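Local coordinates for beta-xylanase (Roseburia intestinalis L1-82, PDB 6SGF) that binds xylan weakly through this carbohydrate-binding module of family CBM86, one domain of a longer enzyme that probably cleaves internal xylosidic linkages, at the interface of chains A and B. Residues are numbered along the deposited sequence; one frame, centred on the assembly and turned at random. Chains: chain A/B, Beta-xylanase.

The interface of chains A and B. Residues chain A 10, 12, 28; chain B 60, 93, 125.
B:Gln60 reaches across to chain A with its amide, whose nitrogen NE2 lies over the face of the A:Asp12 carboxylate, 3.5 Å from CG and about equally far from both oxygens. The two groups come from opposite directions with their planes inclined by 41°, a contact across the face and not a hydrogen bond. The carboxylate oxygen OD2 comes within 3.0 Å of OE2 of B:Glu93, a carboxylate pair that would repel if both groups were charged; a shared proton could make it a hydrogen bond, but the structure alone does not show one. Water 1 forms the firmer link between the chains: NE2 of B:Gln60 stands 2.6 Å from it, and on chain A it is held by the backbone N of A:Asp12 and, at 2.8 Å, by the carbonyl O of A:Gly28. Behind these groups, the A:Thr10 hydroxyl OG1 makes its main donation to A:Asp12 OD1 (2.8 Å), nearly along the C-O axis, steadying the carboxylate; B:Gln60 OE1 is at best a weak, secondary acceptor for OG1 at 3.4 Å. The side chain of B:Gln60 is extended, with CG anti to the backbone N (chi1 -177°), which carries the amide out from strand 56-62. B:Ser125 OG donates to B:Gln60 OE1 (3.1 Å), in the carbonyl plane and on a lone pair, which should restrain the rotation of the amide. Replacing A:Asp12 by an alanine is likely to leave the A:Thr10 hydroxyl without its stronger acceptor and to open a gap against the amide nitrogen of B:Gln60. The small, largely polar patch and its symmetry twin join two copies of the xylan-binding module in the deposited assembly; this pairing may reflect crystal packing rather than a biological dimer.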
ATOM      1  N   THR A  10      -2.011   4.053  -1.766  1.00 14.26           N
ATOM      2  CA  THR A  10      -0.724   3.931  -1.087  1.00 13.71           C
ATOM      3  C   THR A  10      -0.047   5.296  -1.006  1.00 12.78           C
ATOM      4  O   THR A  10      -0.459   6.263  -1.663  1.00 16.96           O
ATOM      5  CB  THR A  10       0.183   2.918  -1.780  1.00 18.46           C
ATOM      6  OG1 THR A  10       0.403   3.336  -3.122  1.00 20.78           O
ATOM      7  CG2 THR A  10      -0.449   1.514  -1.809  1.00 20.90           C
ATOM      8  N   ASP A  12       2.624   6.667  -2.123  1.00 16.42           N
ATOM      9  CA  ASP A  12       3.089   7.353  -3.322  1.00 16.19           C
ATOM     10  C   ASP A  12       1.966   7.932  -4.173  1.00 21.47           C
ATOM     11  O   ASP A  12       2.258   8.662  -5.121  1.00 22.73           O
ATOM     12  CB  ASP A  12       3.956   6.426  -4.168  1.00 20.47           C
ATOM     13  CG  ASP A  12       3.156   5.486  -5.049  1.00 29.23           C
ATOM     14  OD1 ASP A  12       2.083   5.012  -4.632  1.00 28.18           O
ATOM     15  OD2 ASP A  12       3.644   5.191  -6.169  1.00 37.94           O
ATOM     16  N   GLY A  28       8.783   3.888  -0.513  1.00 16.16           N
ATOM     17  CA  GLY A  28       7.353   3.783  -0.761  1.00 18.99           C
ATOM     18  C   GLY A  28       6.442   4.250   0.361  1.00 18.95           C
ATOM     19  O   GLY A  28       5.227   4.068   0.262  1.00 16.83           O
TER
ATOM     20  N   GLN B  60       4.247  -2.951  -6.700  1.00 13.49           N
ATOM     21  CA  GLN B  60       5.048  -1.876  -6.135  1.00 11.32           C
ATOM     22  C   GLN B  60       6.092  -2.463  -5.196  1.00 13.03           C
ATOM     23  O   GLN B  60       5.753  -3.233  -4.280  1.00 14.76           O
ATOM     24  CB  GLN B  60       4.169  -0.872  -5.389  1.00 13.74           C
ATOM     25  CG  GLN B  60       4.936   0.331  -4.831  1.00 16.03           C
ATOM     26  CD  GLN B  60       4.019   1.380  -4.174  1.00 19.36           C
ATOM     27  OE1 GLN B  60       2.837   1.142  -3.916  1.00 26.28           O
ATOM     28  NE2 GLN B  60       4.575   2.527  -3.906  1.00 20.14           N
ATOM     29  N   GLU B  93       7.529   0.577  -9.601  1.00 16.50           N
ATOM     30  CA  GLU B  93       6.256  -0.029  -9.987  1.00 15.10           C
ATOM     31  C   GLU B  93       6.430  -0.694 -11.339  1.00 21.50           C
ATOM     32  O   GLU B  93       6.907  -0.060 -12.289  1.00 17.63           O
ATOM     33  CB  GLU B  93       5.142   1.033 -10.032  1.00 19.86           C
ATOM     34  CG  GLU B  93       4.912   1.625  -8.667  1.00 27.55           C
ATOM     35  CD  GLU B  93       3.570   2.297  -8.490  1.00 38.83           C
ATOM     36  OE1 GLU B  93       2.925   2.633  -9.500  1.00 41.01           O
ATOM     37  OE2 GLU B  93       3.166   2.482  -7.314  1.00 40.92           O
ATOM     38  N   SER B 125       3.000  -3.429  -2.419  1.00 12.83           N
ATOM     39  CA  SER B 125       1.599  -3.626  -2.727  1.00 13.73           C
ATOM     40  C   SER B 125       1.485  -4.266  -4.095  1.00 13.95           C
ATOM     41  O   SER B 125       2.417  -4.202  -4.898  1.00 12.68           O
ATOM     42  CB  SER B 125       0.842  -2.307  -2.713  1.00 15.90           C
ATOM     43  OG  SER B 125       1.249  -1.465  -3.773  1.00 15.72           O
TER
HETATM   44  O   HOH W   1       3.564   3.949  -1.939  1.00 16.73           O